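Local coordinates for protein polyhedrin (Antheraea mylitta cypovirus 4, PDB 5A8S) that forms the crystalline matrix of cypovirus polyhedra, the microcrystalline occlusion bodies that probably shelter virus particles outside the insect host, at residues A[79-83]-A[105-111]; A[46-52]-A[70-75]. All coordinates share one frame; numbering follows the deposited sequence.

Contact 1 (A[79-83]-A[105-111])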
loop_
_atom_site.group_PDB
_atom_site.type_symbol
_atom_site.label_atom_id
_atom_site.label_comp_id
_atom_site.label_asym_id
_atom_site.label_seq_id
_atom_site.Cartn_x
_atom_site.Cartn_y
_atom_site.Cartn_z
ATOM N N TYR A 79 1.129 2.039 14.053
ATOM C CA TYR A 79 1.147 1.229 15.257
ATOM C C TYR A 79 1.846 2.034 16.337
ATOM O O TYR A 79 2.938 2.549 16.119
ATOM C CB TYR A 79 1.883 -0.087 15.019
ATOM C CG TYR A 79 2.142 -0.860 16.294
ATOM C CD1 TYR A 79 1.103 -1.494 16.972
ATOM C CD2 TYR A 79 3.422 -0.949 16.830
ATOM C CE1 TYR A 79 1.334 -2.196 18.145
ATOM C CE2 TYR A 79 3.661 -1.651 18.000
ATOM C CZ TYR A 79 2.615 -2.272 18.651
ATOM O OH TYR A 79 2.848 -2.970 19.813
ATOM N N ASP A 80 1.191 2.160 17.484
ATOM C CA ASP A 80 1.702 2.951 18.592
ATOM C C ASP A 80 1.995 2.048 19.790
ATOM O O ASP A 80 1.074 1.612 20.488
ATOM C CB ASP A 80 0.687 4.041 18.973
ATOM C CG ASP A 80 1.117 4.839 20.198
ATOM O OD1 ASP A 80 2.289 4.708 20.579
ATOM O OD2 ASP A 80 0.299 5.594 20.777
ATOM N N PRO A 81 3.285 1.769 20.039
ATOM C CA PRO A 81 3.679 0.891 21.148
ATOM C C PRO A 81 3.289 1.438 22.522
ATOM O O PRO A 81 3.101 0.661 23.456
ATOM C CB PRO A 81 5.205 0.831 21.045
ATOM C CG PRO A 81 5.566 1.391 19.730
ATOM C CD PRO A 81 4.437 2.235 19.249
ATOM N N ARG A 82 3.184 2.754 22.656
ATOM C CA ARG A 82 2.837 3.342 23.947
ATOM C C ARG A 82 1.440 2.919 24.386
ATOM O O ARG A 82 1.167 2.777 25.579
ATOM C CB ARG A 82 2.879 4.874 23.888
ATOM C CG ARG A 82 2.269 5.540 25.150
ATOM C CD ARG A 82 1.982 7.043 24.978
ATOM N NE ARG A 82 1.713 7.683 26.271
ATOM C CZ ARG A 82 1.206 8.903 26.425
ATOM N NH1 ARG A 82 0.904 9.635 25.363
ATOM N NH2 ARG A 82 1.001 9.396 27.646
ATOM N N THR A 83 0.568 2.720 23.401
ATOM C CA THR A 83 -0.871 2.650 23.622
ATOM C C THR A 83 -1.432 1.266 23.300
ATOM O O THR A 83 -1.696 0.961 22.138
ATOM C CB THR A 83 -1.591 3.680 22.712
ATOM O OG1 THR A 83 -1.183 5.021 23.050
ATOM C CG2 THR A 83 -3.112 3.542 22.828
ATOM N N GLU A 105 -4.030 10.516 28.095
ATOM C CA GLU A 105 -3.538 11.033 29.372
ATOM C C GLU A 105 -3.244 12.534 29.333
ATOM O O GLU A 105 -3.013 13.150 30.376
ATOM C CB GLU A 105 -2.286 10.263 29.796
ATOM C CG GLU A 105 -2.568 8.810 30.134
ATOM C CD GLU A 105 -1.330 8.049 30.560
ATOM O OE1 GLU A 105 -0.210 8.493 30.231
ATOM O OE2 GLU A 105 -1.478 7.006 31.232
ATOM N N GLU A 106 -3.246 13.126 28.142
ATOM C CA GLU A 106 -3.012 14.566 28.025
ATOM C C GLU A 106 -3.746 15.154 26.818
ATOM O O GLU A 106 -3.982 14.458 25.839
ATOM C CB GLU A 106 -1.506 14.850 27.915
ATOM C CG GLU A 106 -0.850 14.324 26.640
ATOM C CD GLU A 106 -0.444 12.854 26.719
ATOM O OE1 GLU A 106 0.037 12.415 27.780
ATOM O OE2 GLU A 106 -0.585 12.133 25.709
ATOM N N PRO A 107 -4.113 16.445 26.887
ATOM C CA PRO A 107 -4.792 17.046 25.731
ATOM C C PRO A 107 -3.977 16.992 24.438
ATOM O O PRO A 107 -4.539 16.764 23.364
ATOM C CB PRO A 107 -5.017 18.494 26.177
ATOM C CG PRO A 107 -5.171 18.377 27.696
ATOM C CD PRO A 107 -4.148 17.323 28.074
ATOM N N TYR A 108 -2.670 17.217 24.535
ATOM C CA TYR A 108 -1.796 17.210 23.368
ATOM C C TYR A 108 -0.693 16.190 23.593
ATOM O O TYR A 108 0.218 16.406 24.379
ATOM C CB TYR A 108 -1.185 18.594 23.122
ATOM C CG TYR A 108 -0.387 18.681 21.830
ATOM C CD1 TYR A 108 0.918 18.203 21.761
ATOM C CD2 TYR A 108 -0.953 19.222 20.674
ATOM C CE1 TYR A 108 1.646 18.268 20.576
ATOM C CE2 TYR A 108 -0.238 19.297 19.485
ATOM C CZ TYR A 108 1.062 18.818 19.439
ATOM O OH TYR A 108 1.770 18.896 18.255
ATOM N N ASP A 109 -0.802 15.053 22.913
ATOM C CA ASP A 109 0.247 14.051 22.949
ATOM C C ASP A 109 1.478 14.690 22.332
ATOM O O ASP A 109 1.449 15.044 21.158
ATOM C CB ASP A 109 -0.191 12.812 22.150
ATOM C CG ASP A 109 0.742 11.644 22.340
ATOM O OD1 ASP A 109 1.972 11.863 22.340
ATOM O OD2 ASP A 109 0.245 10.512 22.501
ATOM N N THR A 110 2.549 14.861 23.109
ATOM C CA THR A 110 3.660 15.707 22.665
ATOM C C THR A 110 4.492 15.058 21.564
ATOM O O THR A 110 5.395 15.677 21.004
ATOM C CB THR A 110 4.567 16.142 23.836
ATOM O OG1 THR A 110 5.057 14.992 24.522
ATOM C CG2 THR A 110 3.784 17.033 24.820
ATOM N N ARG A 111 4.167 13.811 21.251
ATOM C CA ARG A 111 4.732 13.128 20.098
ATOM C C ARG A 111 4.089 13.578 18.792
ATOM O O ARG A 111 4.559 13.224 17.713
ATOM C CB ARG A 111 4.530 11.618 20.236
ATOM C CG ARG A 111 5.290 10.981 21.381
ATOM C CD ARG A 111 4.910 9.509 21.498
ATOM N NE ARG A 111 3.472 9.331 21.694
ATOM C CZ ARG A 111 2.847 8.166 21.582
ATOM N NH1 ARG A 111 3.536 7.077 21.272
ATOM N NH2 ARG A 111 1.541 8.083 21.788
#
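Arg-82 and Arg-111 bridge two loop segments whose backbones stay distant: their CA atoms lie 10.7 Å apart, so side chains alone span the gap. Residues 80-83 form a type I beta turn, closed by Thr-83 N to Asp-80 O, and the OD1 atoms of Asp-80 and Asp-109 each accept from the backbone N two residues on, two Asx turns. Arg-111, bent at chi3 (-58°), is held by both aspartates. Its NH1 and NH2 grip Asp-80 end-on, NH1 to OD1 at 2.8 Å, while NE and NH2 take Asp-109 side-on, NH2 to OD2 at 2.8 Å. Arg-82 runs out extended, its CD over one face of the Arg-111 guanidinium, 3.4 Å above the plane near its rim. Its NH1 and NH2 meet Glu-106 end-on and nearly coplanar (20°), NH1 to OE2 at 2.9 Å. NH1 also bridges to Asp-109 OD2, whereas the bond from NH2 to Glu-105 OE1 is weak (124°). The carboxylates around probably let the nearly perpendicular guanidiniums approach so closely (Arg-82 NH1 to Arg-111 NH2, 3.9 Å). This network ties the loop between helices 68-71 and 92-97 to the one leading into strand 115-121, with Asp-80 touching Arg-69 and Asp-109 touching Trp-68 of helix 68-71.

Contact 2 (A[46-52]-A[70-75])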
loop_
_atom_site.group_PDB
_atom_site.type_symbol
_atom_site.label_atom_id
_atom_site.label_comp_id
_atom_site.label_asym_id
_atom_site.label_seq_id
_atom_site.Cartn_x
_atom_site.Cartn_y
_atom_site.Cartn_z
ATOM N N TYR A 46 8.935 17.752 15.391
ATOM C CA TYR A 46 8.340 17.478 16.703
ATOM C C TYR A 46 8.614 18.550 17.764
ATOM O O TYR A 46 9.622 19.252 17.712
ATOM C CB TYR A 46 8.797 16.110 17.210
ATOM C CG TYR A 46 8.359 14.999 16.294
ATOM C CD1 TYR A 46 7.006 14.712 16.123
ATOM C CD2 TYR A 46 9.284 14.254 15.579
ATOM C CE1 TYR A 46 6.593 13.700 15.287
ATOM C CE2 TYR A 46 8.877 13.238 14.736
ATOM C CZ TYR A 46 7.532 12.975 14.581
ATOM O OH TYR A 46 7.119 11.964 13.752
ATOM N N PRO A 47 7.704 18.672 18.737
ATOM C CA PRO A 47 7.900 19.534 19.902
ATOM C C PRO A 47 9.258 19.284 20.570
ATOM O O PRO A 47 9.872 20.206 21.115
ATOM C CB PRO A 47 6.758 19.105 20.829
ATOM C CG PRO A 47 5.659 18.727 19.879
ATOM C CD PRO A 47 6.378 18.025 18.751
ATOM N N SER A 48 9.728 18.044 20.499
ATOM C CA SER A 48 10.947 17.636 21.181
ATOM C C SER A 48 12.207 18.165 20.507
ATOM O O SER A 48 13.310 17.977 21.018
ATOM C CB SER A 48 11.034 16.117 21.203
ATOM O OG SER A 48 11.292 15.643 19.897
ATOM N N GLY A 49 12.052 18.807 19.358
ATOM C CA GLY A 49 13.198 19.258 18.599
ATOM C C GLY A 49 13.747 18.196 17.663
ATOM O O GLY A 49 14.662 18.462 16.881
ATOM N N ARG A 50 13.194 16.989 17.737
ATOM C CA ARG A 50 13.565 15.925 16.809
ATOM C C ARG A 50 12.663 15.994 15.568
ATOM O O ARG A 50 11.673 16.719 15.557
ATOM C CB ARG A 50 13.468 14.566 17.503
ATOM C CG ARG A 50 14.272 14.516 18.799
ATOM C CD ARG A 50 14.145 13.177 19.532
ATOM N NE ARG A 50 14.728 12.063 18.782
ATOM C CZ ARG A 50 14.044 11.016 18.324
ATOM N NH1 ARG A 50 12.736 10.920 18.517
ATOM N NH2 ARG A 50 14.671 10.057 17.659
ATOM N N TYR A 51 13.027 15.251 14.529
ATOM C CA TYR A 51 12.283 15.235 13.279
ATOM C C TYR A 51 12.160 13.804 12.772
ATOM O O TYR A 51 12.921 12.924 13.168
ATOM C CB TYR A 51 13.004 16.055 12.211
ATOM C CG TYR A 51 13.071 17.544 12.468
ATOM C CD1 TYR A 51 13.903 18.072 13.453
ATOM C CD2 TYR A 51 12.320 18.426 11.700
ATOM C CE1 TYR A 51 13.970 19.449 13.675
ATOM C CE2 TYR A 51 12.378 19.786 11.910
ATOM C CZ TYR A 51 13.203 20.298 12.894
ATOM O OH TYR A 51 13.251 21.664 13.080
ATOM N N LYS A 52 11.202 13.574 11.885
ATOM C CA LYS A 52 11.071 12.279 11.233
ATOM C C LYS A 52 10.756 12.492 9.766
ATOM O O LYS A 52 9.883 13.285 9.424
ATOM C CB LYS A 52 9.971 11.450 11.891
ATOM C CG LYS A 52 9.901 10.018 11.402
ATOM C CD LYS A 52 8.948 9.206 12.252
ATOM C CE LYS A 52 7.512 9.399 11.781
ATOM N NZ LYS A 52 6.553 8.722 12.687
ATOM N N GLU A 70 0.830 7.273 12.433
ATOM C CA GLU A 70 2.033 7.253 11.590
ATOM C C GLU A 70 2.827 8.527 11.783
ATOM O O GLU A 70 4.048 8.520 11.659
ATOM C CB GLU A 70 1.683 7.075 10.099
ATOM C CG GLU A 70 1.150 5.694 9.763
ATOM C CD GLU A 70 0.662 5.571 8.326
ATOM O OE1 GLU A 70 0.020 6.513 7.816
ATOM O OE2 GLU A 70 0.911 4.515 7.709
ATOM N N LEU A 71 2.132 9.615 12.102
ATOM C CA LEU A 71 2.762 10.915 12.272
ATOM C C LEU A 71 3.482 11.071 13.619
ATOM O O LEU A 71 4.312 11.967 13.779
ATOM C CB LEU A 71 1.709 12.022 12.118
ATOM C CG LEU A 71 1.245 12.305 10.679
ATOM C CD1 LEU A 71 0.034 13.221 10.668
ATOM C CD2 LEU A 71 2.384 12.916 9.850
ATOM N N LEU A 72 3.174 10.208 14.581
ATOM C CA LEU A 72 3.745 10.333 15.931
ATOM C C LEU A 72 5.259 10.086 15.963
ATOM O O LEU A 72 5.777 9.203 15.278
ATOM C CB LEU A 72 3.071 9.359 16.902
ATOM C CG LEU A 72 1.564 9.500 17.121
ATOM C CD1 LEU A 72 1.077 8.411 18.073
ATOM C CD2 LEU A 72 1.229 10.882 17.660
ATOM N N GLU A 73 5.962 10.861 16.780
ATOM C CA GLU A 73 7.384 10.620 17.040
ATOM C C GLU A 73 7.616 9.158 17.471
ATOM O O GLU A 73 6.849 8.617 18.274
ATOM C CB GLU A 73 7.848 11.577 18.144
ATOM C CG GLU A 73 9.342 11.660 18.335
ATOM C CD GLU A 73 9.738 12.660 19.418
ATOM O OE1 GLU A 73 8.878 13.074 20.229
ATOM O OE2 GLU A 73 10.922 13.032 19.462
ATOM N N ASP A 74 8.641 8.558 16.911
ATOM C CA ASP A 74 9.086 7.185 17.211
ATOM C C ASP A 74 8.157 6.099 16.746
ATOM O O ASP A 74 8.428 4.978 17.042
ATOM C CB ASP A 74 9.475 7.025 18.671
ATOM C CG ASP A 74 10.444 8.076 19.077
ATOM O OD1 ASP A 74 11.346 8.315 18.293
ATOM O OD2 ASP A 74 10.224 8.702 20.088
ATOM N N THR A 75 7.132 6.417 15.947
ATOM C CA THR A 75 6.445 5.364 15.204
ATOM C C THR A 75 7.120 5.208 13.816
ATOM O O THR A 75 7.809 6.078 13.361
ATOM C CB THR A 75 4.901 5.539 15.050
ATOM O OG1 THR A 75 4.638 6.635 14.217
ATOM C CG2 THR A 75 4.218 5.722 16.380
HETATM O O HOH W 1 8.004 15.535 20.548
#
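Lys-52 NZ is gripped by three backbone carbonyls of the 70-75 segment: Glu-70 O and Leu-72 O, each at 2.7 Å from NZ, and Thr-75 O at 3.0 Å. The chain leaves strand 51-58 with CG anti to the backbone N (chi1 -172°) and bends at chi3, which carries the ammonium into the type II turn 72-75. Leu-72 O also receives Thr-75 N, the turn's own bond, from the opposite face of the carbonyl plane. Since Lys-52 is buried, the three carbonyl dipoles probably help to stabilise its charge. Tyr-46 lies against the same backbone: its OH donates to Leu-71 O at 2.8 Å, from above the carbonyl plane, while Glu-73 CB sits over the ring centre in a CH-pi contact, 3.6 Å from the centroid and 4° off the normal. Glu-73 then extends along the ring to a carboxylate stacked 14° from the ring plane. Glu-73 OE2 accepts from Ser-48 OG at 2.7 Å and from Arg-50 NH1 at 2.9 Å, on opposite faces of the carboxylate; a water joins OE1 to Ser-48 N, weakly at N. Arg-50 NH1 also reaches Asp-74 OD1, which uses its syn lone pair. Glu-215 pairs with Arg-50 NH2, and Thr-85 of the third subunit hydrogen-bonds Asp-74 OD1, placing this salt-bridge network at a subunit interface. Ser-48 OG accepts from Arg-50 N, an ST turn within the 46-50 connection, where Tyr-46 to Gly-49 form a type I turn: it is the loop of a beta hairpin made by antiparallel strands 38-45 and 51-58, clasping the turn that follows helix 68-71.

Contacts 2 and 1 come in series along the chain, contact 2 closing at residue 75 before contact 1 opens at 79, and their centres lie about 11 Å apart on the same side of the chain's centre. The 105-111 loop touches both segments of contact 2: Arg-111 O probably accepts a hydrogen bond from Glu-73 N (2.9 Å), and Thr-110 O packs on Pro-47 CG. Helix 68-71 lies by both, its end belonging to contact 2 and side chains of contact 1 touching it, between the strand 38-45/51-58 hairpin of the six-stranded sheet and the outlying loops. Segment 79-83 meets both other subunits at Tyr-79, and contact 2 meets the third at Asp-74, so both lie at subunit interfaces.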